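PDB 5K8J: VapB family protein from Caulobacter crescentus, which inhibits its cognate PIN-domain ribonuclease toxin VapC through a flexible pseudo-palindromic motif and binds DNA, as the antitoxin of a toxin-antitoxin pair. Local coordinates for the interface of chains A and B, the interface of chains C and B and the interface of chains A and C. Residues are numbered along the deposited sequence; one frame, centred on the assembly and turned at random. Chains: chain A/B, VapB family protein; chain C, Ribonuclease VapC.

Contact 1: the interface of chains A and B. Residues chain A 31, 48-50; chain B 41, 44-46.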
# COMPACT_ATOMS: atom_id res chain seq x y z
N PHE A 31 16.50 -4.37 12.01
CA PHE A 31 17.92 -4.51 11.74
C PHE A 31 18.46 -5.68 12.56
O PHE A 31 17.87 -6.09 13.56
CB PHE A 31 18.69 -3.24 12.13
CG PHE A 31 18.39 -2.05 11.26
CD1 PHE A 31 17.41 -1.14 11.63
CD2 PHE A 31 19.10 -1.83 10.09
CE1 PHE A 31 17.13 -0.03 10.83
CE2 PHE A 31 18.83 -0.73 9.28
CZ PHE A 31 17.84 0.16 9.65
N ILE A 48 17.09 6.29 10.54
CA ILE A 48 17.86 5.26 11.23
C ILE A 48 18.57 4.40 10.19
O ILE A 48 17.95 4.00 9.20
CB ILE A 48 16.92 4.40 12.11
CG1 ILE A 48 16.19 5.29 13.12
CG2 ILE A 48 17.71 3.32 12.84
CD1 ILE A 48 15.18 4.54 14.00
N TYR A 49 19.87 4.19 10.36
CA TYR A 49 20.63 3.42 9.38
C TYR A 49 21.87 2.85 10.07
O TYR A 49 22.23 3.28 11.17
CB TYR A 49 21.02 4.28 8.16
CG TYR A 49 21.81 5.50 8.46
CD1 TYR A 49 23.21 5.45 8.51
CD2 TYR A 49 21.20 6.71 8.72
CE1 TYR A 49 23.96 6.56 8.82
CE2 TYR A 49 21.95 7.84 9.04
CZ TYR A 49 23.33 7.76 9.07
OH TYR A 49 24.09 8.86 9.37
N PRO A 50 22.55 1.90 9.44
CA PRO A 50 23.71 1.26 10.09
C PRO A 50 24.86 2.25 10.23
O PRO A 50 25.22 2.94 9.27
CB PRO A 50 24.06 0.12 9.14
CG PRO A 50 22.80 -0.18 8.43
CD PRO A 50 22.15 1.16 8.22
N ARG B 41 11.02 1.35 5.63
CA ARG B 41 12.40 0.89 5.47
C ARG B 41 12.64 0.63 4.00
O ARG B 41 11.86 -0.07 3.36
CB ARG B 41 12.63 -0.39 6.29
CG ARG B 41 13.94 -1.11 6.01
CD ARG B 41 14.97 -0.87 7.03
NE ARG B 41 16.25 -1.48 6.63
CZ ARG B 41 16.82 -2.53 7.19
NH1 ARG B 41 17.97 -2.97 6.70
NH2 ARG B 41 16.28 -3.14 8.25
N ASP B 44 19.00 0.38 3.36
CA ASP B 44 19.67 0.62 4.63
C ASP B 44 18.90 1.57 5.54
O ASP B 44 19.27 1.72 6.72
CB ASP B 44 21.04 1.26 4.41
CG ASP B 44 22.03 0.34 3.70
OD1 ASP B 44 22.03 -0.87 3.98
OD2 ASP B 44 22.81 0.87 2.86
N VAL B 45 17.88 2.25 5.03
CA VAL B 45 17.34 3.42 5.71
C VAL B 45 15.95 3.11 6.23
O VAL B 45 15.06 2.77 5.46
CB VAL B 45 17.28 4.62 4.77
CG1 VAL B 45 16.76 5.85 5.53
CG2 VAL B 45 18.65 4.89 4.18
N LEU B 46 15.76 3.31 7.53
CA LEU B 46 14.45 3.27 8.16
C LEU B 46 14.07 4.71 8.51
O LEU B 46 14.81 5.40 9.20
CB LEU B 46 14.49 2.43 9.43
CG LEU B 46 13.26 2.45 10.34
CD1 LEU B 46 12.03 2.00 9.59
CD2 LEU B 46 13.52 1.60 11.55
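B:Arg41 lays its guanidinium flat over one face of the A:Phe31 ring, and this stack shows how an antitoxin dimer can join a cation-pi contact to a shared sheet. The two planes are only 13° apart. NH2 sits over the middle of the ring, 3.6 Å from the centroid of A:Phe31, while CZ of B:Arg41 lies 3.4 Å from CE2 of the same ring, so that the flat groups overlap broadly. The arginine reaches this position with CG anti to the backbone N (chi1 169°) and a bend at chi2 that brings the guanidinium over the ring. At the ring's edge, in its plane, comes the backbone oxygen of B:Asp44, 3.6 Å from CZ of A:Phe31. B:Leu46 brings CB and CD2 to CE1 of the phenylalanine, crossing it obliquely, and so links the stack to the strands. Its own side chain runs side by side with that of A:Ile48, both pointing the same way, as befits facing residues of an antiparallel bridge. The backbones of this pair exchange two hydrogen bonds, B:Leu46 N to A:Ile48 O being almost straight at 175°. A:Pro50 closes the row where the chain of B turns: its side chain and that of B:Asp44 cross at about a right angle, and CD of A:Pro50 also lies 3.3 Å from the backbone O of B:Asp44.

Contact 2: the interface of chains C and B. Residues chain C 72, 74, 104-105; chain B 40-42.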
# COMPACT_ATOMS: atom_id res chain seq x y z
N ASP C 72 11.62 0.95 -4.18
CA ASP C 72 10.61 0.00 -3.75
C ASP C 72 9.22 0.52 -4.09
O ASP C 72 9.05 1.57 -4.70
CB ASP C 72 10.74 -0.29 -2.25
CG ASP C 72 10.75 0.96 -1.39
OD1 ASP C 72 10.43 2.06 -1.89
OD2 ASP C 72 11.08 0.83 -0.17
N ALA C 74 6.90 1.88 -2.36
CA ALA C 74 6.58 3.20 -1.84
C ALA C 74 7.13 4.29 -2.73
O ALA C 74 6.47 5.32 -2.97
CB ALA C 74 7.10 3.34 -0.41
N ALA C 104 9.26 9.86 -0.37
CA ALA C 104 8.82 8.76 0.49
C ALA C 104 9.52 8.77 1.84
O ALA C 104 8.94 8.35 2.85
CB ALA C 104 9.10 7.45 -0.23
N HIS C 105 10.78 9.21 1.88
CA HIS C 105 11.54 9.25 3.11
C HIS C 105 11.62 10.64 3.73
O HIS C 105 12.41 10.86 4.66
CB HIS C 105 12.93 8.67 2.87
CG HIS C 105 12.87 7.18 2.72
ND1 HIS C 105 13.01 6.32 3.79
CD2 HIS C 105 12.58 6.42 1.65
CE1 HIS C 105 12.83 5.08 3.37
NE2 HIS C 105 12.54 5.11 2.08
N ILE B 40 8.92 3.39 7.40
CA ILE B 40 9.23 2.93 6.05
C ILE B 40 10.72 2.59 5.99
O ILE B 40 11.58 3.44 6.25
CB ILE B 40 8.89 3.98 4.98
CG1 ILE B 40 9.29 3.43 3.61
CG2 ILE B 40 9.51 5.33 5.30
CD1 ILE B 40 8.94 4.32 2.47
N ARG B 41 11.02 1.35 5.63
CA ARG B 41 12.40 0.89 5.47
C ARG B 41 12.64 0.63 4.00
O ARG B 41 11.86 -0.07 3.36
CB ARG B 41 12.63 -0.39 6.29
CG ARG B 41 13.94 -1.11 6.01
CD ARG B 41 14.97 -0.87 7.03
NE ARG B 41 16.25 -1.48 6.63
CZ ARG B 41 16.82 -2.53 7.19
NH1 ARG B 41 17.97 -2.97 6.70
NH2 ARG B 41 16.28 -3.14 8.25
N SER B 42 13.71 1.21 3.46
CA SER B 42 14.08 1.01 2.06
C SER B 42 15.58 0.79 2.03
O SER B 42 16.36 1.73 2.20
CB SER B 42 13.71 2.21 1.17
OG SER B 42 12.32 2.53 1.24
O HOH W 1 10.78 4.53 -0.69
O HOH W 2 9.20 0.34 1.90
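B:Ile40 and B:Ser42 alternate along a backbone extended as in a beta strand, so both side chains face C:His105 and its neighbours while that of B:Arg41 between them points away. The hydroxyl of B:Ser42 is held between two side chains of the toxin. It donates to the carboxylate oxygen OD2 of C:Asp72, with OG and OD2 2.5 Å apart, meeting that oxygen on its syn side but 27° out of the carboxylate plane. On its other flank OG lies in the plane of the imidazole at the ring edge, 2.7 Å from NE2 of C:His105; the coordinates do not show which of the two supplies the hydrogen. Water 1 joins OG of B:Ser42 to OD1 of C:Asp72, and water 2 ties OD2 to the backbone O of B:Arg41. Beside this polar knot, B:Ile40 supplies the apolar half. Its CG1 stands anti to the backbone N (chi1 179°) and carries CD1 forward to CB of C:Ala74, 3.6 Å away, while the CG2 branch lies 3.8 Å from CE1 of C:His105. In the fold, strand 36-42 of chain B rests by its outward-facing side chains where helix 93-104 of the PIN domain ends and helix 73-86 begins.

Contact 3: the interface of chains A and C. Residues chain A 72-75; chain C 7-8, 11, 40, 47.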
# COMPACT_ATOMS: atom_id res chain seq x y z
N GLU A 72 33.38 13.09 -14.10
CA GLU A 72 32.56 12.50 -15.14
C GLU A 72 31.41 13.42 -15.52
O GLU A 72 30.79 14.04 -14.66
CB GLU A 72 32.01 11.14 -14.67
CG GLU A 72 30.88 10.56 -15.56
CD GLU A 72 30.20 9.31 -14.97
OE1 GLU A 72 30.63 8.85 -13.90
OE2 GLU A 72 29.23 8.81 -15.59
N ILE A 73 31.11 13.47 -16.82
CA ILE A 73 29.93 14.13 -17.35
C ILE A 73 28.81 13.10 -17.36
O ILE A 73 28.84 12.14 -18.12
CB ILE A 73 30.18 14.70 -18.74
CG1 ILE A 73 31.38 15.65 -18.71
CG2 ILE A 73 28.95 15.38 -19.28
CD1 ILE A 73 31.23 16.78 -17.73
N ARG A 74 27.82 13.30 -16.50
CA ARG A 74 26.75 12.32 -16.32
C ARG A 74 25.94 12.16 -17.61
O ARG A 74 25.68 13.14 -18.31
CB ARG A 74 25.86 12.76 -15.17
CG ARG A 74 24.68 11.87 -14.93
CD ARG A 74 23.80 12.47 -13.90
NE ARG A 74 22.68 11.61 -13.53
CZ ARG A 74 21.57 12.06 -12.96
NH1 ARG A 74 21.43 13.35 -12.72
NH2 ARG A 74 20.61 11.24 -12.63
N ASP A 75 25.30 11.01 -17.79
CA ASP A 75 24.16 10.91 -18.73
C ASP A 75 22.86 10.64 -17.95
O ASP A 75 22.66 9.51 -17.52
CB ASP A 75 24.41 9.79 -19.75
CG ASP A 75 25.90 9.39 -19.90
OD1 ASP A 75 26.69 10.13 -20.54
OD2 ASP A 75 26.28 8.28 -19.44
N THR C 7 22.42 12.45 -8.24
CA THR C 7 23.56 11.70 -8.77
C THR C 7 24.75 12.60 -9.09
O THR C 7 25.91 12.22 -8.84
CB THR C 7 23.13 10.94 -10.02
OG1 THR C 7 22.09 10.04 -9.66
CG2 THR C 7 24.30 10.18 -10.63
N ASN C 8 24.50 13.77 -9.69
CA ASN C 8 25.59 14.65 -10.10
C ASN C 8 26.42 15.04 -8.89
O ASN C 8 27.65 15.10 -8.95
CB ASN C 8 25.02 15.91 -10.75
CG ASN C 8 23.79 16.50 -9.95
OD1 ASN C 8 23.72 16.34 -8.74
ND2 ASN C 8 22.86 17.15 -10.63
N ILE C 11 28.54 12.08 -7.97
CA ILE C 11 29.65 11.99 -8.92
C ILE C 11 30.78 12.95 -8.54
O ILE C 11 31.97 12.60 -8.58
CB ILE C 11 29.17 12.22 -10.36
CG1 ILE C 11 28.40 11.02 -10.87
CG2 ILE C 11 30.37 12.51 -11.32
CD1 ILE C 11 27.68 11.25 -12.17
N GLU C 40 24.21 4.41 -11.53
CA GLU C 40 24.89 5.36 -12.38
C GLU C 40 26.36 5.47 -12.01
O GLU C 40 27.22 5.50 -12.90
CB GLU C 40 24.20 6.72 -12.32
CG GLU C 40 22.76 6.71 -12.81
CD GLU C 40 22.21 8.13 -12.84
OE1 GLU C 40 22.58 8.85 -13.81
OE2 GLU C 40 21.52 8.55 -11.86
N ARG C 47 33.68 3.71 -17.44
CA ARG C 47 33.58 4.47 -18.69
C ARG C 47 34.92 4.83 -19.29
O ARG C 47 35.04 4.88 -20.52
CB ARG C 47 32.78 5.75 -18.48
CG ARG C 47 31.31 5.45 -18.33
CD ARG C 47 30.44 6.72 -18.19
NE ARG C 47 30.53 7.54 -19.37
CZ ARG C 47 30.08 8.79 -19.45
NH1 ARG C 47 29.50 9.34 -18.40
NH2 ARG C 47 30.21 9.49 -20.57
O HOH W 3 23.98 8.01 -15.95
O HOH W 4 27.53 6.42 -15.54
O HOH W 5 28.51 11.83 -20.75
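C:Ile11 forms the apolar centre, touching the antitoxin with both of its branches: CD1 lies 3.8 Å from CB of A:Arg74, and CG2 packs near CB of A:Glu72. Next to it CB of C:Thr7 sits over the centre of one face of the A:Arg74 guanidinium, 3.5 Å from CZ. The arginine is extended from CG to NE, with CG anti to the backbone N (chi1 177°), and thus spans the isoleucine before meeting C:Glu40 side-on. NE of A:Arg74, 2.8 Å from OE1 of C:Glu40, keeps that oxygen in the guanidinium plane, whereas NH2, 2.9 Å from OE2 of C:Glu40, meets the syn lone pair of OE2 from a tilted guanidinium; the flat groups are turned 42° apart. C:Thr7 OG1 also donates to OE2 from above the carboxylate plane, which helps fix the rotation of the C:Glu40 carboxylate. C:Glu40 is probably an acidic active-site residue of the PIN domain, so its capture by A:Arg74 would contribute to inhibition. Farther out, NH1 of C:Arg47 serves A:Glu72 OE2, on its anti side, and A:Ile73 O, each at 2.9 Å. A:Asp75 OD2 lies above one guanidinium face toward the rim, 3.5 Å from C:Arg47 NH1, as a longer salt bridge. Water 5 joins C:Arg47 NH2 to A:Ile73 O and A:Asp75 OD1. The antitoxin segment, a loop beyond helix 55-64, lies across toxin helices 7-15 and 35-45, with C:Arg47 just past the latter.

Contact 4: the interface of chains A and B. Residues chain A 39-41, 46; chain B 8-9, 28-29.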
# COMPACT_ATOMS: atom_id res chain seq x y z
N LEU A 39 20.90 7.12 14.65
CA LEU A 39 19.54 7.64 14.74
C LEU A 39 19.62 9.16 14.69
O LEU A 39 20.25 9.77 15.56
CB LEU A 39 18.86 7.21 16.04
CG LEU A 39 18.70 5.70 16.26
CD1 LEU A 39 19.94 5.11 16.89
CD2 LEU A 39 17.48 5.46 17.14
N ILE A 40 18.98 9.76 13.70
CA ILE A 40 19.05 11.21 13.54
C ILE A 40 17.65 11.76 13.35
O ILE A 40 16.92 11.32 12.46
CB ILE A 40 19.93 11.62 12.35
CG1 ILE A 40 21.31 10.98 12.46
CG2 ILE A 40 20.07 13.14 12.33
CD1 ILE A 40 22.23 11.26 11.26
N ARG A 41 17.30 12.75 14.17
CA ARG A 41 16.02 13.42 14.07
C ARG A 41 16.17 14.80 13.45
O ARG A 41 17.05 15.57 13.84
CB ARG A 41 15.37 13.55 15.44
CG ARG A 41 13.99 14.24 15.35
CD ARG A 41 13.36 14.40 16.73
NE ARG A 41 14.21 15.15 17.65
CZ ARG A 41 14.29 16.48 17.71
NH1 ARG A 41 13.58 17.25 16.90
NH2 ARG A 41 15.10 17.06 18.59
N LEU A 46 12.50 10.92 11.95
CA LEU A 46 13.62 10.17 12.49
C LEU A 46 14.16 9.25 11.41
O LEU A 46 13.40 8.52 10.77
CB LEU A 46 13.15 9.35 13.69
CG LEU A 46 14.17 8.47 14.39
CD1 LEU A 46 15.23 9.33 15.04
CD2 LEU A 46 13.42 7.63 15.44
N ALA B 8 18.79 16.34 16.44
CA ALA B 8 19.42 15.57 17.51
C ALA B 8 19.83 14.21 16.95
O ALA B 8 19.25 13.72 15.98
CB ALA B 8 18.49 15.39 18.71
N ARG B 9 20.85 13.61 17.56
CA ARG B 9 21.29 12.31 17.07
C ARG B 9 21.83 11.44 18.20
O ARG B 9 22.25 11.93 19.25
CB ARG B 9 22.34 12.47 15.97
CG ARG B 9 23.72 12.86 16.39
CD ARG B 9 24.64 12.87 15.16
NE ARG B 9 24.17 13.84 14.16
CZ ARG B 9 24.51 13.84 12.87
NH1 ARG B 9 25.33 12.92 12.37
NH2 ARG B 9 24.01 14.77 12.06
N ASP B 28 15.64 13.38 23.52
CA ASP B 28 15.74 14.33 22.42
C ASP B 28 15.44 13.72 21.06
O ASP B 28 15.38 14.46 20.07
CB ASP B 28 17.13 14.99 22.40
CG ASP B 28 18.26 13.99 22.19
OD1 ASP B 28 19.44 14.39 22.31
OD2 ASP B 28 17.98 12.80 21.92
N LEU B 29 15.26 12.40 20.96
CA LEU B 29 14.78 11.77 19.74
C LEU B 29 13.35 11.27 19.84
O LEU B 29 12.76 10.94 18.81
CB LEU B 29 15.68 10.57 19.35
CG LEU B 29 17.14 10.79 18.95
CD1 LEU B 29 17.76 9.47 18.51
CD2 LEU B 29 17.29 11.81 17.84
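B:Leu29 wedges its two methyls against strand 37-42 of chain A, the close-packed part of a contact that thins out toward the long arginine side chains. CD1 of B:Leu29 lies 3.5 Å from CB of A:Leu39, and CD2 lies 3.5 Å from CB of A:Arg41, so the fork straddles alternate residues of the strand. Its CG stands anti to the carbonyl carbon (chi1 -66°), which directs both methyls at that strand. Beside the leucine, A:Arg41 bends at chi3 (57°) and brings NE to within 2.8 Å of the backbone O of B:Asp28, a residue that is itself poorly ordered; the added bond from NH2 is weak. The backbones pair antiparallel: A:Arg41 N donates to B:Ala8 O at 2.8 Å, while the return bond from B:Ala8 N to A:Arg41 O is longer, at 3.2 Å. On the other face of the sheet the packing is looser: A:Ile40 and B:Arg9 run alongside each other in the same direction, with the isoleucine CD1 3.8 Å from the arginine CZ, over the rim of one guanidinium face. In the fold, strand 7-12 of chain B pairs with strand 37-42 of chain A, interleaving the two copies in the antitoxin dimer.

Contacts 1 and 4 belong to the same two-fold antitoxin interface, about 13 Å apart as measured, like all distances here, between the centres of their C-alpha atoms, and each has a twin with chains A and B exchanged. Contact 2 lies about 10 Å from contact 1 and shares B:Arg41 with it, so strand 36-42 serves the dimer and the toxin at once. Contact 3 is remote, about 25 Å from contact 2 and about 32 Å from contact 4, and engages the same toxin chain through the other antitoxin copy. One VapC is thus touched by both antitoxin chains, which suggests that dimer assembly and toxin binding are coupled.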